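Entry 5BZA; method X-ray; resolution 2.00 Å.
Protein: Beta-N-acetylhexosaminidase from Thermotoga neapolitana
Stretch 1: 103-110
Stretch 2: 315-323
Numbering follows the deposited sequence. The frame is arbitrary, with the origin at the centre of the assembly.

Stretch 1, residues 103-110: MNTLGFNM
Stretch 2 (315-323) ALENRFNSG

The contact joins the C-terminal end of a helix to an irregular segment more than 200 residues later in the same chain, burying 459 Å² over both sides. Residues 103-106 are helical, continuing a helix that begins earlier. Gly-107 leaves helical geometry with phi/psi of 123/-2°, Phe-108 is extended (-73/153°), and Asn-109 (-133/4°) leads into Met-110 (-142/153°). The two stretches run in roughly opposed directions from Leu-106 to Asn-109: CA of Asn-109 lies 6.7 Å from CA of Leu-316, CA of Gly-107 4.2 Å from CA of Asn-321, and CA of Leu-106 4.9 Å from CA of Ser-322. The order is broken at Thr-105, whose CA lies 5.3 Å from CA of Phe-320.

The direct hydrogen bonds converge on one carbonyl at the helix end. Leu-106 O accepts from Ser-322 N at 2.9 Å, nearly linear at 167°, and from Ser-322 OG at 2.7 Å. The p rotamer of Ser-322 (chi1 63°), with phi/psi of -62/-5°, places its hydroxyl beside its own amide. Next to this pair, Asn-321 (-150/111°, chi1 t, chi2 -34°) points its CB away from the first stretch, and its OD1 accepts from Gly-323 N at 2.9 Å, a capping bond ahead of the following helix.

Within the first stretch, Phe-108 N bonds to Met-103 O at 2.9 Å, while Gly-107 N makes a weak bond to the same Met-103 O at 3.1 Å. At Gly-107, CA lies 3.4 Å from Phe-320 O in a CA-H...O contact with an angle of 144° at the hydrogen. A CB here would point toward the second stretch, 3.6 Å from Asn-321 OD1, but the positive phi by itself calls for glycine, since CB would jam against the preceding carbonyl.

Water 1 links the backbone and a side chain: Asn-318 ND2 donates to it at 2.6 Å, and it lies 2.5 Å from Asn-104 O and 3.2 Å from Phe-108 O, within donating geometry of both. Asn-318 (chi1 p, chi2 -24°) is exposed and poorly ordered.

Packing contacts complete the interface. Phe-320 (-106/128°, chi1 m, chi2 -69°) directs its CB toward the first stretch, 3.3 Å from Thr-105 O and 3.5 Å from Asn-104 O. Asn-104 (chi1 t, chi2 -88°) brings OD1 to the ring edge, 3.5 Å from Phe-320 CD2. Farther along, Asn-109 (chi1 p, chi2 49°) and Leu-316 (-97/-1°, chi1 m, chi2 t) point toward each other, with Asn-109 CG 3.4 Å from Leu-316 CD1; the amide's polar atoms are hydrogen-bonded elsewhere in the structure.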

# COMPACT_ATOMS: atom_id res chain seq x y z
N MET B 103 -2.54 -5.95 -6.39
CA MET B 103 -1.71 -5.74 -7.58
C MET B 103 -2.57 -5.45 -8.80
O MET B 103 -2.30 -4.51 -9.58
CB MET B 103 -0.84 -7.00 -7.87
CG MET B 103 0.28 -7.27 -6.90
SD MET B 103 1.05 -8.94 -7.00
CE MET B 103 2.05 -8.87 -5.50
N ASN B 104 -3.58 -6.29 -8.98
CA ASN B 104 -4.49 -6.19 -10.12
C ASN B 104 -5.18 -4.83 -10.05
O ASN B 104 -5.39 -4.21 -11.10
CB ASN B 104 -5.54 -7.31 -10.13
CG ASN B 104 -6.57 -7.14 -11.28
OD1 ASN B 104 -7.59 -6.46 -11.15
ND2 ASN B 104 -6.28 -7.74 -12.40
N THR B 105 -5.56 -4.39 -8.84
CA THR B 105 -6.22 -3.08 -8.70
C THR B 105 -5.28 -1.98 -9.12
O THR B 105 -5.70 -0.99 -9.73
CB THR B 105 -6.70 -2.81 -7.25
OG1 THR B 105 -7.56 -3.86 -6.82
CG2 THR B 105 -7.47 -1.50 -7.17
N LEU B 106 -4.00 -2.12 -8.79
CA LEU B 106 -3.06 -1.05 -9.15
C LEU B 106 -2.82 -0.93 -10.64
O LEU B 106 -2.49 0.15 -11.12
CB LEU B 106 -1.73 -1.23 -8.45
CG LEU B 106 -1.69 -1.10 -6.93
CD1 LEU B 106 -0.30 -1.58 -6.48
CD2 LEU B 106 -1.95 0.38 -6.54
N GLY B 107 -3.01 -2.04 -11.36
CA GLY B 107 -2.73 -2.12 -12.78
C GLY B 107 -1.72 -3.23 -13.15
O GLY B 107 -1.44 -3.40 -14.32
N PHE B 108 -1.18 -3.97 -12.18
CA PHE B 108 -0.31 -5.12 -12.54
C PHE B 108 -1.18 -6.27 -13.12
O PHE B 108 -2.38 -6.31 -12.88
CB PHE B 108 0.50 -5.58 -11.32
CG PHE B 108 1.57 -4.60 -10.90
CD1 PHE B 108 2.85 -4.65 -11.47
CD2 PHE B 108 1.27 -3.56 -9.99
CE1 PHE B 108 3.85 -3.72 -11.09
CE2 PHE B 108 2.24 -2.62 -9.61
CZ PHE B 108 3.53 -2.69 -10.16
N ASN B 109 -0.64 -7.13 -13.98
CA ASN B 109 -1.40 -8.34 -14.33
C ASN B 109 -0.57 -9.63 -14.28
O ASN B 109 -1.10 -10.73 -14.51
CB ASN B 109 -2.06 -8.18 -15.71
CG ASN B 109 -1.12 -7.60 -16.73
OD1 ASN B 109 0.01 -8.06 -16.87
ND2 ASN B 109 -1.59 -6.58 -17.47
N MET B 110 0.69 -9.52 -13.86
CA MET B 110 1.54 -10.69 -13.67
C MET B 110 2.36 -10.41 -12.43
O MET B 110 2.57 -9.27 -12.07
CB MET B 110 2.45 -10.93 -14.89
CG MET B 110 3.37 -12.18 -14.75
SD MET B 110 4.26 -12.59 -16.28
CE MET B 110 2.93 -13.35 -17.22
N ALA B 315 -5.60 -12.56 -22.59
CA ALA B 315 -6.15 -13.08 -21.33
C ALA B 315 -6.29 -12.02 -20.20
O ALA B 315 -6.92 -12.28 -19.17
CB ALA B 315 -5.29 -14.26 -20.83
N LEU B 316 -5.70 -10.84 -20.39
CA LEU B 316 -5.56 -9.87 -19.30
C LEU B 316 -6.59 -8.74 -19.20
O LEU B 316 -6.51 -7.93 -18.28
CB LEU B 316 -4.18 -9.24 -19.41
CG LEU B 316 -3.09 -10.31 -19.37
CD1 LEU B 316 -1.72 -9.70 -19.30
CD2 LEU B 316 -3.30 -11.26 -18.18
N GLU B 317 -7.54 -8.69 -20.13
CA GLU B 317 -8.57 -7.63 -20.21
C GLU B 317 -8.97 -6.95 -18.87
O GLU B 317 -10.01 -7.29 -18.31
CB GLU B 317 -9.84 -8.24 -20.81
CG GLU B 317 -9.69 -8.94 -22.15
CD GLU B 317 -11.04 -9.34 -22.74
OE1 GLU B 317 -12.07 -8.80 -22.28
OE2 GLU B 317 -11.06 -10.16 -23.69
N ASN B 318 -8.21 -5.96 -18.40
CA ASN B 318 -8.45 -5.43 -17.05
C ASN B 318 -9.11 -4.06 -17.05
O ASN B 318 -8.97 -3.30 -18.00
CB ASN B 318 -7.13 -5.37 -16.25
CG ASN B 318 -6.15 -4.31 -16.80
OD1 ASN B 318 -6.21 -3.93 -17.98
ND2 ASN B 318 -5.27 -3.79 -15.93
N ARG B 319 -9.86 -3.77 -15.98
CA ARG B 319 -10.55 -2.47 -15.84
C ARG B 319 -9.81 -1.50 -14.92
O ARG B 319 -10.16 -0.30 -14.84
CB ARG B 319 -12.01 -2.68 -15.39
CG ARG B 319 -12.28 -3.09 -13.92
CD ARG B 319 -13.80 -3.41 -13.77
NE ARG B 319 -14.06 -4.22 -12.57
CZ ARG B 319 -13.81 -5.54 -12.51
NH1 ARG B 319 -13.19 -6.15 -13.53
NH2 ARG B 319 -14.08 -6.24 -11.41
N PHE B 320 -8.78 -2.00 -14.24
CA PHE B 320 -8.09 -1.19 -13.24
C PHE B 320 -6.71 -0.68 -13.66
O PHE B 320 -5.82 -1.47 -14.08
CB PHE B 320 -7.97 -1.96 -11.92
CG PHE B 320 -9.30 -2.34 -11.34
CD1 PHE B 320 -10.15 -1.36 -10.83
CD2 PHE B 320 -9.72 -3.66 -11.31
CE1 PHE B 320 -11.38 -1.69 -10.29
CE2 PHE B 320 -10.95 -4.00 -10.78
CZ PHE B 320 -11.78 -3.01 -10.27
N ASN B 321 -6.52 0.62 -13.53
CA ASN B 321 -5.19 1.20 -13.71
C ASN B 321 -5.04 2.47 -12.83
O ASN B 321 -5.68 3.48 -13.09
CB ASN B 321 -4.95 1.50 -15.20
CG ASN B 321 -3.50 1.84 -15.51
OD1 ASN B 321 -2.83 2.42 -14.70
ND2 ASN B 321 -3.04 1.49 -16.68
N SER B 322 -4.19 2.39 -11.80
CA SER B 322 -3.96 3.49 -10.86
C SER B 322 -3.39 4.76 -11.54
O SER B 322 -3.27 5.82 -10.91
CB SER B 322 -3.09 3.00 -9.69
OG SER B 322 -1.77 2.59 -10.09
N GLY B 323 -3.08 4.67 -12.83
CA GLY B 323 -2.65 5.84 -13.57
C GLY B 323 -3.70 6.95 -13.71
O GLY B 323 -3.41 8.07 -14.14
O HOH W 1 -5.01 -4.60 -13.51